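Local structure of glycosyl hydrolase BlGH5_18 (Bifidobacterium longum subsp. infantis, 7LQX) at residues I231-F236 with T251-Y256; P153-L158 with R197-L202; V103-G108 with T140-L145; P280-E285 with P325-A330. The protein probably acts as a glycoside hydrolase family 5 (subfamily 18) glycosidase that cleaves beta-mannosidic linkages during bacterial breakdown of N-glycans. All blocks are in the same frame, centred on the assembly; numbering follows the deposited sequence.

Contact 1: I231-F236 with T251-Y256; sequences IHSWVF and TAHALY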
# COMPACT_ATOMS: atom_id res chain seq x y z
N ILE A 231 0.04 26.92 -3.06
CA ILE A 231 1.38 27.02 -2.49
C ILE A 231 1.39 26.27 -1.17
O ILE A 231 0.44 26.37 -0.39
CB ILE A 231 1.79 28.49 -2.29
CG1 ILE A 231 1.91 29.16 -3.66
CG2 ILE A 231 3.08 28.60 -1.49
CD1 ILE A 231 2.16 30.62 -3.61
N HIS A 232 2.46 25.52 -0.93
CA HIS A 232 2.68 24.84 0.34
C HIS A 232 4.01 25.37 0.86
O HIS A 232 5.07 25.03 0.32
CB HIS A 232 2.76 23.32 0.18
CG HIS A 232 1.48 22.69 -0.24
ND1 HIS A 232 1.35 21.32 -0.37
CD2 HIS A 232 0.28 23.22 -0.56
CE1 HIS A 232 0.12 21.03 -0.75
NE2 HIS A 232 -0.55 22.17 -0.89
N SER A 233 3.97 26.21 1.90
CA SER A 233 5.14 26.95 2.36
C SER A 233 5.70 26.31 3.62
O SER A 233 5.07 26.34 4.68
CB SER A 233 4.76 28.40 2.62
OG SER A 233 5.89 29.13 3.04
N TRP A 234 6.93 25.78 3.51
CA TRP A 234 7.57 24.99 4.56
C TRP A 234 9.01 25.45 4.77
O TRP A 234 9.89 25.15 3.96
CB TRP A 234 7.51 23.50 4.22
CG TRP A 234 6.13 22.98 4.36
CD1 TRP A 234 5.26 22.64 3.36
CD2 TRP A 234 5.42 22.77 5.58
NE1 TRP A 234 4.06 22.22 3.89
CE2 TRP A 234 4.14 22.29 5.26
CE3 TRP A 234 5.75 22.95 6.93
CZ2 TRP A 234 3.20 21.97 6.22
CZ3 TRP A 234 4.81 22.64 7.88
CH2 TRP A 234 3.55 22.16 7.53
N VAL A 235 9.25 26.15 5.89
CA VAL A 235 10.54 26.78 6.13
C VAL A 235 11.62 25.81 6.57
O VAL A 235 12.77 26.23 6.75
CB VAL A 235 10.42 27.96 7.12
CG1 VAL A 235 9.59 29.09 6.49
CG2 VAL A 235 9.82 27.53 8.46
N PHE A 236 11.31 24.52 6.73
CA PHE A 236 12.36 23.52 6.89
C PHE A 236 13.09 23.21 5.58
O PHE A 236 13.99 22.36 5.57
CB PHE A 236 11.81 22.22 7.50
CG PHE A 236 10.69 21.56 6.73
CD1 PHE A 236 10.85 21.16 5.42
CD2 PHE A 236 9.48 21.31 7.36
CE1 PHE A 236 9.81 20.55 4.74
CE2 PHE A 236 8.45 20.68 6.68
CZ PHE A 236 8.62 20.30 5.38
N THR A 251 10.03 34.33 8.08
CA THR A 251 8.62 34.70 8.10
C THR A 251 8.13 35.25 6.77
O THR A 251 6.91 35.33 6.57
CB THR A 251 8.33 35.72 9.21
OG1 THR A 251 9.19 36.84 9.05
CG2 THR A 251 8.50 35.09 10.59
N ALA A 252 9.02 35.61 5.86
CA ALA A 252 8.65 36.10 4.54
C ALA A 252 8.48 34.99 3.51
O ALA A 252 8.08 35.27 2.39
CB ALA A 252 9.70 37.08 4.02
N HIS A 253 8.75 33.73 3.87
CA HIS A 253 8.82 32.69 2.85
C HIS A 253 7.49 32.50 2.13
O HIS A 253 7.46 32.28 0.91
CB HIS A 253 9.30 31.37 3.45
CG HIS A 253 9.54 30.31 2.42
ND1 HIS A 253 8.57 29.41 2.03
CD2 HIS A 253 10.63 30.04 1.65
CE1 HIS A 253 9.05 28.62 1.09
NE2 HIS A 253 10.30 28.98 0.84
N ALA A 254 6.37 32.54 2.86
CA ALA A 254 5.08 32.31 2.22
C ALA A 254 4.74 33.44 1.26
O ALA A 254 4.28 33.20 0.14
CB ALA A 254 3.98 32.13 3.26
N LEU A 255 4.97 34.69 1.68
CA LEU A 255 4.80 35.82 0.79
C LEU A 255 5.66 35.68 -0.45
O LEU A 255 5.22 35.96 -1.57
CB LEU A 255 5.17 37.11 1.53
CG LEU A 255 5.21 38.38 0.67
CD1 LEU A 255 3.87 38.65 0.02
CD2 LEU A 255 5.65 39.58 1.50
N TYR A 256 6.91 35.26 -0.26
CA TYR A 256 7.82 35.11 -1.39
C TYR A 256 7.27 34.13 -2.41
O TYR A 256 7.26 34.41 -3.61
CB TYR A 256 9.20 34.65 -0.90
CG TYR A 256 10.11 34.27 -2.05
CD1 TYR A 256 10.61 35.24 -2.91
CD2 TYR A 256 10.45 32.95 -2.28
CE1 TYR A 256 11.43 34.90 -3.95
CE2 TYR A 256 11.28 32.60 -3.32
CZ TYR A 256 11.77 33.59 -4.16
OH TYR A 256 12.60 33.27 -5.21
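S233 and A254 bring their CA atoms to 5.4 Å, marking where strand 229-233 of the (beta/alpha)8 barrel lies against helix 248-264, the longer of the two helices that separate it from the next barrel strand. The side chain of S233 carries the polar part. With OG anti to the backbone N (chi1 -179°), the hydroxyl leans to the helix and forms a hydrogen bond with H253 ND1 at 2.9 Å, meeting the imidazole at its edge, near the ring plane; either atom could be the donor. OG also rests against A254, 3.6 Å from its CB. H253 sends its CG anti to its own N (chi1 -173°), which carries the ring toward the strand. With the H253 imidazole cut back to an alanine, S233 OG is likely to lose its partner inside a buried interface, and the ring's place beside it to be emptied. W234, just past the strand, points away from the helix and gives its NE1 to E276, while H232 ND1 on the strand bonds E163. Next to the imidazole, V235 and H253 run past each other in opposite directions, V235 CG1 lying 3.8 Å from H253 CB.

Contact 2: P153-L158 with R197-L202; sequences PAFRGL and RKHVAL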
# COMPACT_ATOMS: atom_id res chain seq x y z
N PRO A 153 -23.84 20.90 -0.79
CA PRO A 153 -23.66 22.36 -0.91
C PRO A 153 -22.35 22.88 -0.35
O PRO A 153 -21.86 23.91 -0.83
CB PRO A 153 -24.87 22.93 -0.14
CG PRO A 153 -25.89 21.85 -0.19
CD PRO A 153 -25.15 20.54 -0.19
N ALA A 154 -21.76 22.20 0.63
CA ALA A 154 -20.53 22.68 1.24
C ALA A 154 -19.30 22.39 0.39
O ALA A 154 -18.23 22.95 0.67
CB ALA A 154 -20.32 22.03 2.61
N PHE A 155 -19.42 21.50 -0.59
CA PHE A 155 -18.28 21.12 -1.42
C PHE A 155 -17.96 22.24 -2.40
O PHE A 155 -18.81 22.64 -3.19
CB PHE A 155 -18.63 19.85 -2.19
CG PHE A 155 -17.59 19.45 -3.18
CD1 PHE A 155 -16.35 19.02 -2.76
CD2 PHE A 155 -17.85 19.46 -4.55
CE1 PHE A 155 -15.39 18.64 -3.66
CE2 PHE A 155 -16.89 19.08 -5.46
CZ PHE A 155 -15.66 18.66 -5.02
N ARG A 156 -16.72 22.72 -2.36
CA ARG A 156 -16.31 23.81 -3.23
C ARG A 156 -15.46 23.37 -4.41
O ARG A 156 -15.40 24.09 -5.41
CB ARG A 156 -15.55 24.87 -2.42
CG ARG A 156 -16.39 25.58 -1.36
CD ARG A 156 -17.22 26.73 -1.92
NE ARG A 156 -18.32 26.30 -2.78
CZ ARG A 156 -19.44 25.73 -2.35
NH1 ARG A 156 -19.61 25.51 -1.05
NH2 ARG A 156 -20.38 25.37 -3.21
N GLY A 157 -14.81 22.23 -4.32
CA GLY A 157 -13.97 21.78 -5.41
C GLY A 157 -12.88 20.86 -4.94
O GLY A 157 -12.80 20.47 -3.77
N LEU A 158 -12.01 20.50 -5.87
CA LEU A 158 -11.01 19.48 -5.57
C LEU A 158 -9.66 19.85 -6.14
O LEU A 158 -9.53 20.57 -7.14
CB LEU A 158 -11.47 18.10 -6.07
CG LEU A 158 -11.72 17.95 -7.57
CD1 LEU A 158 -10.41 17.77 -8.32
CD2 LEU A 158 -12.66 16.77 -7.83
N ARG A 197 -17.50 25.74 -13.90
CA ARG A 197 -18.49 26.77 -13.64
C ARG A 197 -19.08 26.65 -12.24
O ARG A 197 -19.60 27.64 -11.71
CB ARG A 197 -19.62 26.69 -14.66
CG ARG A 197 -19.17 26.79 -16.11
CD ARG A 197 -20.31 26.42 -17.05
NE ARG A 197 -20.82 25.08 -16.76
CZ ARG A 197 -21.98 24.60 -17.20
NH1 ARG A 197 -22.76 25.34 -17.97
NH2 ARG A 197 -22.34 23.37 -16.87
N LYS A 198 -19.01 25.47 -11.63
CA LYS A 198 -19.63 25.23 -10.34
C LYS A 198 -18.65 24.96 -9.21
O LYS A 198 -18.99 25.22 -8.05
CB LYS A 198 -20.58 24.02 -10.42
CG LYS A 198 -21.73 24.20 -11.39
CD LYS A 198 -22.51 22.90 -11.51
CE LYS A 198 -23.75 23.05 -12.39
NZ LYS A 198 -24.67 21.88 -12.21
N HIS A 199 -17.46 24.44 -9.52
CA HIS A 199 -16.49 24.01 -8.51
C HIS A 199 -15.09 24.29 -9.02
O HIS A 199 -14.84 24.27 -10.23
CB HIS A 199 -16.64 22.51 -8.24
CG HIS A 199 -18.00 22.13 -7.75
ND1 HIS A 199 -18.93 21.49 -8.54
CD2 HIS A 199 -18.59 22.31 -6.55
CE1 HIS A 199 -20.04 21.31 -7.85
NE2 HIS A 199 -19.86 21.79 -6.64
N VAL A 200 -14.17 24.55 -8.10
CA VAL A 200 -12.78 24.73 -8.50
C VAL A 200 -12.14 23.38 -8.79
O VAL A 200 -12.48 22.34 -8.21
CB VAL A 200 -11.95 25.53 -7.47
CG1 VAL A 200 -12.51 26.95 -7.33
CG2 VAL A 200 -11.86 24.82 -6.13
N ALA A 201 -11.19 23.42 -9.72
CA ALA A 201 -10.31 22.31 -10.05
C ALA A 201 -8.89 22.82 -9.94
O ALA A 201 -8.52 23.80 -10.60
CB ALA A 201 -10.59 21.81 -11.48
N LEU A 202 -8.10 22.16 -9.10
CA LEU A 202 -6.77 22.62 -8.74
C LEU A 202 -5.78 21.46 -8.82
O LEU A 202 -6.16 20.29 -8.77
CB LEU A 202 -6.73 23.11 -7.28
CG LEU A 202 -7.83 24.09 -6.90
CD1 LEU A 202 -7.90 24.32 -5.41
CD2 LEU A 202 -7.64 25.41 -7.60
O HOH W 1 -21.30 21.92 -4.26
O HOH W 2 -18.74 25.82 -5.36
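G157 and V200, whose CA atoms are 4.4 Å apart, form one parallel bridge between strands 155-158 and 200-202, and L158 with A201 forms the next. Three backbone bonds join them: V200 N to R156 O (3.0 Å), L158 N to V200 O (3.0 Å) and L202 N to L158 O (2.9 Å). The axes of strands 155-158 and 200-202 run at 29° to each other. G157 accommodates the tight pairing: a CB built on it would fall 2.3 Å from V200 O, and at its backbone angles that atom would also press against the preceding carbonyl. Beside it, V200 CG2 packs on R156 O and the G157 CA.

H199 lies just before strand 200-202, against F155. With its CG anti to the carbonyl carbon (chi1 -59°), the imidazole takes F155 CE2 over one face, 3.8 Å above the plane; the two rings lie oblique at 43°. Water 1 links H199 NE2 to F155 O, while Y146 OH holds ND1, which together would help to fix the ring's rotation. Further out, R156 NE reaches K198 O through water 2, and NH1 grips P153 O at 2.8 Å in the guanidinium plane, with D100 as its salt-bridge partner.

In this (beta/alpha)8 barrel, strand 100-104 flanks strand 155-159 through the G157 and V103 backbones, helix 132-149 covers F155 and L158, and D227, just ahead of strand 229-233, bonds A201 N across the barrel closure.

Contact 3: V103-G108 with T140-L145; sequences VDVFQG and TLVAEL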
# COMPACT_ATOMS: atom_id res chain seq x y z
N VAL A 103 -11.51 19.05 -1.34
CA VAL A 103 -11.08 17.66 -1.23
C VAL A 103 -9.91 17.41 -2.18
O VAL A 103 -9.96 17.82 -3.34
CB VAL A 103 -12.25 16.71 -1.58
CG1 VAL A 103 -11.80 15.26 -1.54
CG2 VAL A 103 -13.42 16.93 -0.65
N ASP A 104 -8.87 16.74 -1.68
CA ASP A 104 -7.77 16.29 -2.53
C ASP A 104 -8.04 14.83 -2.91
O ASP A 104 -8.29 14.00 -2.03
CB ASP A 104 -6.43 16.33 -1.78
CG ASP A 104 -5.80 17.71 -1.77
OD1 ASP A 104 -6.48 18.70 -1.44
OD2 ASP A 104 -4.59 17.79 -2.07
N VAL A 105 -7.93 14.50 -4.20
CA VAL A 105 -8.42 13.19 -4.65
C VAL A 105 -7.42 12.08 -4.36
O VAL A 105 -7.81 11.04 -3.81
CB VAL A 105 -8.85 13.19 -6.13
CG1 VAL A 105 -9.31 11.78 -6.53
CG2 VAL A 105 -9.94 14.21 -6.37
N PHE A 106 -6.15 12.24 -4.75
CA PHE A 106 -5.17 11.14 -4.76
C PHE A 106 -4.07 11.34 -3.72
O PHE A 106 -3.10 12.06 -3.97
CB PHE A 106 -4.51 10.97 -6.13
CG PHE A 106 -5.47 10.63 -7.24
CD1 PHE A 106 -5.99 9.35 -7.35
CD2 PHE A 106 -5.84 11.59 -8.18
CE1 PHE A 106 -6.87 9.04 -8.38
CE2 PHE A 106 -6.72 11.28 -9.20
CZ PHE A 106 -7.24 10.01 -9.29
N GLN A 107 -4.21 10.67 -2.58
CA GLN A 107 -3.14 10.55 -1.59
C GLN A 107 -2.80 9.07 -1.52
O GLN A 107 -3.54 8.31 -0.88
CB GLN A 107 -3.56 11.07 -0.21
CG GLN A 107 -3.58 12.59 -0.12
CD GLN A 107 -4.64 13.22 -0.99
OE1 GLN A 107 -4.33 13.99 -1.90
NE2 GLN A 107 -5.89 12.90 -0.73
N GLY A 108 -1.71 8.62 -2.15
CA GLY A 108 -0.68 9.47 -2.71
C GLY A 108 0.44 9.65 -1.71
O GLY A 108 1.12 8.69 -1.35
N THR A 140 -11.68 8.03 -13.93
CA THR A 140 -12.90 7.39 -13.44
C THR A 140 -13.12 7.70 -11.96
O THR A 140 -14.24 8.01 -11.55
CB THR A 140 -12.83 5.88 -13.69
OG1 THR A 140 -12.63 5.65 -15.09
CG2 THR A 140 -14.11 5.22 -13.25
N LEU A 141 -12.06 7.62 -11.14
CA LEU A 141 -12.20 7.93 -9.72
C LEU A 141 -12.58 9.40 -9.52
O LEU A 141 -13.47 9.72 -8.72
CB LEU A 141 -10.93 7.58 -8.95
CG LEU A 141 -11.03 7.86 -7.45
CD1 LEU A 141 -12.19 7.08 -6.82
CD2 LEU A 141 -9.72 7.56 -6.75
N VAL A 142 -11.90 10.32 -10.21
CA VAL A 142 -12.26 11.73 -10.09
C VAL A 142 -13.73 11.93 -10.43
O VAL A 142 -14.47 12.61 -9.72
CB VAL A 142 -11.36 12.62 -10.96
CG1 VAL A 142 -11.82 14.08 -10.87
CG2 VAL A 142 -9.92 12.52 -10.55
N ALA A 143 -14.18 11.34 -11.54
CA ALA A 143 -15.57 11.52 -11.97
C ALA A 143 -16.55 10.95 -10.94
O ALA A 143 -17.57 11.57 -10.64
CB ALA A 143 -15.80 10.89 -13.34
N GLU A 144 -16.25 9.77 -10.40
CA GLU A 144 -17.17 9.15 -9.45
C GLU A 144 -17.22 9.94 -8.15
O GLU A 144 -18.30 10.23 -7.62
CB GLU A 144 -16.75 7.71 -9.19
CG GLU A 144 -16.84 6.81 -10.40
N LEU A 145 -16.05 10.31 -7.63
CA LEU A 145 -15.99 11.10 -6.41
C LEU A 145 -16.63 12.47 -6.62
O LEU A 145 -17.46 12.91 -5.82
CB LEU A 145 -14.54 11.23 -5.95
CG LEU A 145 -14.30 12.01 -4.66
CD1 LEU A 145 -15.01 11.37 -3.48
CD2 LEU A 145 -12.81 12.12 -4.37
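V105 has the most surface covered here, and both its methyls work against helix 132-149. V105 CG1 and CG2 each lie 4.1 Å from L145 CD2, while CG1 alone, anti to the backbone N (chi1 179°), also meets V142 CG2 at 4.1 Å and L141 CD2 at 4.2 Å. V105 and V142 cross at about a right angle, whereas V105 and L145 slide past each other in opposite directions, so the valine engages V142 and L145 by different approaches.

V142 uses CG2 for both its partners. Besides V105, that methyl lies 3.7 Å from F106 CE2 and close to CZ, coming obliquely to the ring. L141 CD2 approaches another part of the same ring, 3.6 Å from F106 CE1. The phenyl is also backed from within its own segment: V105 CG1 stands over the centre of one face, 3.7 Å above the plane, which would help to fix how the ring is turned.

L145 sits one helical turn after L141, as the bond from L145 N to L141 O confirms, and both present CD2 to the strand side. From L145, CD2 extends the apolar seam to V103 CG1 at 4.3 Å. No hydrogen bond crosses this buried interface, which is made by hydrocarbon alone.

The arrangement is that of a (beta/alpha)8 barrel, in which an outer helix covers the parallel strands. Helix 81-96 closes one flank, touching V103 and, through I84, L145; strand 155-159 lies on another, its L158 packing on V105 and V142. W69 meets the F106 ring edge to face.

Contact 4: P280-E285 with P325-A330; sequences PQNVLE and PPFEHA. With EDO (1,2-ethanediol), chain E.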
# COMPACT_ATOMS: atom_id res chain seq x y z
N PRO A 280 7.06 24.38 11.52
CA PRO A 280 7.69 23.07 11.78
C PRO A 280 8.77 23.13 12.86
O PRO A 280 9.75 23.88 12.75
CB PRO A 280 8.28 22.69 10.42
CG PRO A 280 8.54 24.00 9.77
CD PRO A 280 7.42 24.91 10.20
N GLN A 281 8.63 22.27 13.86
CA GLN A 281 9.52 22.30 15.02
C GLN A 281 10.81 21.53 14.81
O GLN A 281 11.60 21.41 15.75
CB GLN A 281 8.79 21.86 16.29
CG GLN A 281 7.79 22.93 16.72
CD GLN A 281 6.82 22.49 17.78
OE1 GLN A 281 5.64 22.84 17.74
NE2 GLN A 281 7.30 21.72 18.74
N ASN A 282 11.08 21.01 13.61
CA ASN A 282 12.44 20.57 13.30
C ASN A 282 13.37 21.76 13.10
O ASN A 282 14.59 21.60 13.19
CB ASN A 282 12.48 19.62 12.10
CG ASN A 282 11.82 20.18 10.85
OD1 ASN A 282 11.20 21.24 10.87
ND2 ASN A 282 11.96 19.45 9.75
N VAL A 283 12.82 22.95 12.85
CA VAL A 283 13.62 24.16 12.69
C VAL A 283 13.18 25.30 13.60
O VAL A 283 14.01 26.17 13.91
CB VAL A 283 13.68 24.62 11.22
CG1 VAL A 283 14.41 23.57 10.37
CG2 VAL A 283 12.29 24.90 10.67
N LEU A 284 11.93 25.34 14.05
CA LEU A 284 11.45 26.37 14.96
C LEU A 284 11.27 25.80 16.37
O LEU A 284 11.06 24.60 16.55
CB LEU A 284 10.08 26.89 14.51
CG LEU A 284 9.99 27.33 13.05
CD1 LEU A 284 8.54 27.77 12.75
CD2 LEU A 284 10.99 28.42 12.68
N GLU A 285 11.35 26.68 17.36
CA GLU A 285 11.05 26.29 18.73
C GLU A 285 9.55 26.39 18.98
O GLU A 285 8.87 27.27 18.44
CB GLU A 285 11.78 27.20 19.71
CG GLU A 285 13.29 27.18 19.56
CD GLU A 285 13.86 25.77 19.63
OE1 GLU A 285 13.59 25.09 20.64
OE2 GLU A 285 14.54 25.35 18.68
N PRO A 325 8.61 11.74 11.08
CA PRO A 325 9.55 12.75 11.57
C PRO A 325 8.94 13.43 12.78
O PRO A 325 7.76 13.83 12.73
CB PRO A 325 9.67 13.72 10.38
CG PRO A 325 9.36 12.88 9.17
CD PRO A 325 8.31 11.90 9.64
N PRO A 326 9.66 13.52 13.89
CA PRO A 326 9.02 13.93 15.15
C PRO A 326 8.21 15.21 15.08
O PRO A 326 7.13 15.28 15.68
CB PRO A 326 10.21 14.04 16.12
CG PRO A 326 11.17 13.01 15.61
CD PRO A 326 11.04 13.03 14.11
N PHE A 327 8.69 16.23 14.39
CA PHE A 327 7.97 17.50 14.33
C PHE A 327 6.57 17.35 13.75
O PHE A 327 5.71 18.20 14.01
CB PHE A 327 8.77 18.53 13.53
CG PHE A 327 8.65 18.35 12.05
CD1 PHE A 327 9.46 17.45 11.36
CD2 PHE A 327 7.74 19.09 11.32
CE1 PHE A 327 9.34 17.29 10.00
CE2 PHE A 327 7.62 18.94 9.96
CZ PHE A 327 8.43 18.04 9.30
N GLU A 328 6.32 16.31 12.95
CA GLU A 328 5.01 16.17 12.33
C GLU A 328 3.92 16.08 13.38
O GLU A 328 2.79 16.52 13.16
CB GLU A 328 4.95 14.92 11.45
CG GLU A 328 5.83 14.98 10.22
CD GLU A 328 5.17 15.63 9.01
OE1 GLU A 328 4.02 16.11 9.10
OE2 GLU A 328 5.83 15.65 7.95
N HIS A 329 4.24 15.50 14.54
CA HIS A 329 3.21 15.30 15.54
C HIS A 329 2.67 16.61 16.08
O HIS A 329 1.50 16.67 16.49
CB HIS A 329 3.77 14.49 16.71
CG HIS A 329 4.01 13.05 16.40
ND1 HIS A 329 3.04 12.09 16.55
CD2 HIS A 329 5.12 12.40 15.97
CE1 HIS A 329 3.53 10.91 16.22
NE2 HIS A 329 4.79 11.07 15.86
N ALA A 330 3.49 17.67 16.09
CA ALA A 330 3.20 18.91 16.80
C ALA A 330 2.67 20.01 15.89
O ALA A 330 2.51 21.15 16.34
CB ALA A 330 4.45 19.40 17.53
C1 EDO E . 4.91 18.51 6.02
O1 EDO E . 5.97 17.80 6.66
C2 EDO E . 3.60 18.34 6.79
O2 EDO E . 3.31 16.94 6.95
O HOH W 3 6.22 20.91 14.30
O HOH W 4 3.35 22.79 19.14
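F327 enters the contact at its CB, which lies 3.4 Å from N282 N and also near Q281 N. From there CG takes the position between the backbone N and the carbonyl carbon (chi1 79°), and the ring runs alongside the N282 side chain, both pointing the same way. The amide is stacked on the ring with the planes 16° apart: CD1 lies 3.6 Å from N282 CG, and CE1 has N282 ND2 at 3.4 Å, over the face but offset toward the rim. On the other branch, CD2 touches P280 CB at 3.7 Å, and CE2 continues along the same atom.

These segments are loops that follow barrel strands 272-277 and 306-312 in the (beta/alpha)8 fold, at the strand ends where such enzymes carry their active sites. At the tip, CZ meets O1 of a bound 1,2-ethanediol at 3.6 Å; that oxygen donates to E328 OE2, while E328 CG sits over the ring face opposite the amide. Replacing F327 by alanine would probably strip the N282 amide of its stacking surface, free it to turn, and open a gap beside P280.

Behind CB, water 3 joins the two backbones, accepting from Q281 N and donating to F327 O, both at 2.8 Å. The Q281 chain, extended beyond CG, brings OE1 to within 3.6 Å of A330 CB.

In the fold
The four contacts form two touching pairs within one barrel. Contacts 2 and 3 share neighbouring strands: G157 O lies 3.1 Å from V103 N, a probable hydrogen bond, and F155 CE1 is 4.0 Å from V103 CG2. Contacts 1 and 4, with centres 15 Å apart, meet where F236 CE2 approaches F327 CZ at 3.7 Å. Between the pairs, the centres of contacts 1 and 3 are 27 Å apart, on opposite sides of the chain's centre. The 1,2-ethanediol bound by E328, probably from the crystallisation liquor, comes within about 4 Å of the W234 side chain, linking contacts 1 and 4 at what may be the substrate pocket; E163 and E276 nearby are consistent with the paired glutamates of family 5 enzymes.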